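Local coordinates for methylated RNA-binding protein 1 (Saccharomyces cerevisiae S288c, PDB 4RCM) that reads N6-methyladenosine in RNA through its YTH domain and, by binding the 3'-UTR of PHO4 mRNA, lowers that transcript's stability to regulate phosphate metabolism, at residues 53-56 / 57-61; 141-144 / 145-149. All blocks are in the same frame, centred on the assembly; numbering follows the deposited sequence.

Contact 1: residues 53-56 / 57-61; sequences KKLN and SGAKV
L55 lies against the returning chain at A59, and its two methyl groups divide the work. CD2 rests on the methyl of A59, with L55 CD2 and A59 CB 3.8 Å apart, while CD1 comes up against the backbone, L55 CD1 to A59 O being 3.6 Å. Further along, L55 CD1 reaches V61 CG2 at 4.1 Å, the two side chains crossing at about a right angle. The torsions set this division: with CG anti to the carbonyl carbon (chi1 -65°), CD1 continues anti to CA, toward A59 O and V61, and CD2 turns to the A59 methyl. N56 and S57 form the bend. The backbone from N56 to A59 makes a type II' beta turn, closed by a hydrogen bond from A59 N to N56 O of 3.2 Å, with an angle of 159° at the hydrogen. S57 has positive phi with strongly negative psi, as a type II' turn has at its second position, and G58 follows at the third. The turn thus reverses the chain between helix 42-53 and strand 61-67 of the YTH domain, at the surface. The N56 carbonyl that accepts the turn bond is also flanked by carbon: S57 CB lies 3.1 Å and A59 CB 3.4 Å from N56 O. The N56 side chain points away from 57-61, and its CB end comes close, N56 CB to S57 N being 3.2 Å. Past the turn, the backbone of V61 pairs with M79 of strand 72-79, and K60 NZ is hydrogen-bonded to N11 O.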
loop_
_atom_site.group_PDB
_atom_site.type_symbol
_atom_site.label_atom_id
_atom_site.label_comp_id
_atom_site.label_asym_id
_atom_site.label_seq_id
_atom_site.Cartn_x
_atom_site.Cartn_y
_atom_site.Cartn_z
ATOM N N LYS A 53 -11.509 6.914 9.082
ATOM C CA LYS A 53 -12.623 7.395 9.898
ATOM C C LYS A 53 -13.768 7.984 9.094
ATOM O O LYS A 53 -14.910 7.828 9.448
ATOM C CB LYS A 53 -12.131 8.488 10.830
ATOM C CG LYS A 53 -12.171 8.159 12.300
ATOM C CD LYS A 53 -11.692 9.358 13.123
ATOM N N LYS A 54 -13.436 8.732 8.053
ATOM C CA LYS A 54 -14.415 9.514 7.318
ATOM C C LYS A 54 -15.050 8.694 6.178
ATOM O O LYS A 54 -15.947 9.182 5.490
ATOM C CB LYS A 54 -13.745 10.772 6.740
ATOM C CG LYS A 54 -13.179 11.739 7.772
ATOM C CD LYS A 54 -14.247 12.333 8.673
ATOM N N LEU A 55 -14.563 7.468 5.961
ATOM C CA LEU A 55 -15.191 6.538 4.997
ATOM C C LEU A 55 -16.667 6.336 5.335
ATOM O O LEU A 55 -17.053 6.171 6.517
ATOM C CB LEU A 55 -14.514 5.175 4.993
ATOM C CG LEU A 55 -13.066 5.090 4.535
ATOM C CD1 LEU A 55 -12.605 3.671 4.751
ATOM C CD2 LEU A 55 -12.910 5.492 3.079
ATOM N N ASN A 56 -17.480 6.361 4.285
ATOM C CA ASN A 56 -18.929 6.153 4.416
ATOM C C ASN A 56 -19.347 5.100 3.403
ATOM O O ASN A 56 -18.721 4.948 2.348
ATOM C CB ASN A 56 -19.710 7.475 4.207
ATOM C CG ASN A 56 -21.090 7.472 4.878
ATOM O OD1 ASN A 56 -22.073 7.958 4.316
ATOM N ND2 ASN A 56 -21.160 6.927 6.086
ATOM N N SER A 57 -20.396 4.363 3.751
ATOM C CA SER A 57 -21.013 3.358 2.879
ATOM C C SER A 57 -19.994 2.225 2.663
ATOM O O SER A 57 -19.487 1.666 3.639
ATOM C CB SER A 57 -21.554 4.015 1.576
ATOM O OG SER A 57 -22.326 5.214 1.851
ATOM N N GLY A 58 -19.682 1.881 1.424
ATOM C CA GLY A 58 -18.689 0.859 1.177
ATOM C C GLY A 58 -17.395 1.425 0.595
ATOM O O GLY A 58 -16.739 0.764 -0.186
ATOM N N ALA A 59 -17.047 2.657 0.939
ATOM C CA ALA A 59 -15.790 3.244 0.459
ATOM C C ALA A 59 -14.631 2.576 1.193
ATOM O O ALA A 59 -14.775 2.170 2.373
ATOM C CB ALA A 59 -15.770 4.722 0.700
ATOM N N LYS A 60 -13.502 2.455 0.500
ATOM C CA LYS A 60 -12.301 1.758 1.015
ATOM C C LYS A 60 -11.013 2.634 1.011
ATOM O O LYS A 60 -10.970 3.640 0.318
ATOM C CB LYS A 60 -12.059 0.492 0.138
ATOM C CG LYS A 60 -13.286 -0.427 0.045
ATOM C CD LYS A 60 -13.043 -1.623 -0.863
ATOM C CE LYS A 60 -14.273 -2.537 -1.033
ATOM N NZ LYS A 60 -14.008 -3.663 -2.011
ATOM N N VAL A 61 -10.000 2.233 1.816
ATOM C CA VAL A 61 -8.606 2.756 1.738
ATOM C C VAL A 61 -7.663 1.639 1.248
ATOM O O VAL A 61 -7.611 0.530 1.847
ATOM C CB VAL A 61 -8.098 3.310 3.061
ATOM C CG1 VAL A 61 -6.608 3.621 3.033
ATOM C CG2 VAL A 61 -8.836 4.581 3.406
#

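Contact 2: residues 141-144 / 145-149; sequences YSIG and ISIIN
The phenol of Y141 lies beside I145, one helical turn on, and presents a ring face to it. I145 CG1 stands 3.9 Å from the centroid of the Y141 ring and 16° off its normal, a CH-pi contact offset toward the rim. The closest ring carbons include Y141 CZ, 3.8 Å from I145 CG1, and I145 CD1 continues toward the hydroxyl end. With CG of Y141 anti to the backbone N (chi1 -178°), the ring turns back over I145 and its face meets CG1. An alanine at Y141 is likely to leave I145 CG1 without the ring face that covers it and I12 O without its phenolic partner. On another side of helix 141-151, I143 CG2 meets I147 CD1 at 3.7 Å, the two side chains crossing obliquely. F120 touches both of these isoleucines, while F18 of strand 17-23 touches Y141, I145 and I148. Regular i to i+4 bonds tie the backbone together, among them I145 N to Y141 O at 2.8 Å and I148 N to G144 O at 2.9 Å. In the conformer described, one of two deposited, S146 OG donates to I143 O at 2.7 Å, and that oxygen also accepts from I147 N, so the hydroxyl turns back on its own helix. Y141 thus serves two chemistries: its ring face packs on I145, while its OH, hydrogen-bonded to I12 O, ties the helix to another part of the chain.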
loop_
_atom_site.group_PDB
_atom_site.type_symbol
_atom_site.label_atom_id
_atom_site.label_comp_id
_atom_site.label_asym_id
_atom_site.label_seq_id
_atom_site.Cartn_x
_atom_site.Cartn_y
_atom_site.Cartn_z
ATOM N N TYR A 141 -8.222 9.235 -6.863
ATOM C CA TYR A 141 -8.966 8.022 -7.174
ATOM C C TYR A 141 -8.701 7.465 -8.569
ATOM O O TYR A 141 -8.277 6.292 -8.736
ATOM C CB TYR A 141 -10.454 8.329 -6.993
ATOM C CG TYR A 141 -11.352 7.178 -7.240
ATOM C CD1 TYR A 141 -11.554 6.179 -6.279
ATOM C CD2 TYR A 141 -12.030 7.081 -8.443
ATOM C CE1 TYR A 141 -12.422 5.104 -6.537
ATOM C CE2 TYR A 141 -12.899 6.035 -8.704
ATOM C CZ TYR A 141 -13.100 5.047 -7.768
ATOM O OH TYR A 141 -13.928 4.025 -8.138
ATOM N N SER A 142 -8.900 8.313 -9.575
ATOM C CA SER A 142 -8.761 7.834 -10.963
ATOM C C SER A 142 -7.376 7.258 -11.300
ATOM O O SER A 142 -7.308 6.225 -12.003
ATOM C CB SER A 142 -9.207 8.891 -11.987
ATOM O OG SER A 142 -8.465 10.081 -11.882
ATOM N N ILE A 143 -6.299 7.885 -10.830
ATOM C CA ILE A 143 -4.940 7.374 -11.034
ATOM C C ILE A 143 -4.806 6.055 -10.257
ATOM O O ILE A 143 -4.272 5.052 -10.768
ATOM C CB ILE A 143 -3.832 8.335 -10.488
ATOM C CG1 ILE A 143 -3.974 9.788 -11.000
ATOM C CG2 ILE A 143 -2.445 7.803 -10.825
ATOM C CD1 ILE A 143 -4.007 9.895 -12.468
ATOM N N GLY A 144 -5.268 6.033 -9.005
ATOM C CA GLY A 144 -5.189 4.801 -8.243
ATOM C C GLY A 144 -5.850 3.615 -8.902
ATOM O O GLY A 144 -5.301 2.490 -8.913
ATOM N N ILE A 145 -7.020 3.861 -9.493
ATOM C CA ILE A 145 -7.755 2.804 -10.151
ATOM C C ILE A 145 -6.944 2.296 -11.331
ATOM O O ILE A 145 -6.826 1.063 -11.591
ATOM C CB ILE A 145 -9.157 3.295 -10.649
ATOM C CG1 ILE A 145 -10.110 3.496 -9.468
ATOM C CG2 ILE A 145 -9.738 2.325 -11.643
ATOM C CD1 ILE A 145 -10.497 2.213 -8.745
ATOM N N SER A 146 -6.392 3.214 -12.096
ATOM C CA SER A 146 -5.595 2.769 -13.270
ATOM C C SER A 146 -4.363 1.962 -12.810
ATOM O O SER A 146 -3.984 0.992 -13.461
ATOM C CB SER A 146 -5.193 3.958 -14.148
ATOM O OG SER A 146 -4.247 4.765 -13.483
ATOM N N ILE A 147 -3.743 2.328 -11.682
ATOM C CA ILE A 147 -2.627 1.535 -11.167
ATOM C C ILE A 147 -3.097 0.137 -10.665
ATOM O O ILE A 147 -2.445 -0.869 -10.929
ATOM C CB ILE A 147 -1.760 2.293 -10.143
ATOM C CG1 ILE A 147 -1.146 3.549 -10.780
ATOM C CG2 ILE A 147 -0.568 1.427 -9.721
ATOM C CD1 ILE A 147 -0.775 4.630 -9.785
ATOM N N ILE A 148 -4.234 0.066 -9.971
ATOM C CA ILE A 148 -4.783 -1.251 -9.584
ATOM C C ILE A 148 -4.922 -2.126 -10.815
ATOM O O ILE A 148 -4.575 -3.303 -10.759
ATOM C CB ILE A 148 -6.148 -1.152 -8.869
ATOM C CG1 ILE A 148 -5.969 -0.472 -7.526
ATOM C CG2 ILE A 148 -6.757 -2.519 -8.655
ATOM C CD1 ILE A 148 -5.174 -1.310 -6.508
ATOM N N ASN A 149 -5.381 -1.543 -11.935
ATOM C CA ASN A 149 -5.649 -2.339 -13.137
ATOM C C ASN A 149 -4.389 -2.899 -13.758
ATOM O O ASN A 149 -4.396 -4.022 -14.330
ATOM C CB ASN A 149 -6.457 -1.551 -14.181
ATOM C CG ASN A 149 -7.926 -1.398 -13.804
ATOM O OD1 ASN A 149 -8.526 -2.272 -13.131
ATOM N ND2 ASN A 149 -8.508 -0.274 -14.186
#

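Both contacts are local and belong to the YTH domain, but they hold different elements: contact 1 joins the end of helix 42-53 to strand 61-67 through a surface turn, whereas contact 2 lies wholly within helix 141-151 and is partly buried. Their chemistry follows this placement. In 53-61 a single backbone bond closes the turn beside a small aliphatic patch; in 141-149 repeated helical bonds carry an aromatic-aliphatic contact and an isoleucine pair. The centres are about 17 Å apart and the nearest atoms about 7 Å, without touching. Strand 61-67 links them indirectly, since it starts at V61 and its F64 meets I147 and I148.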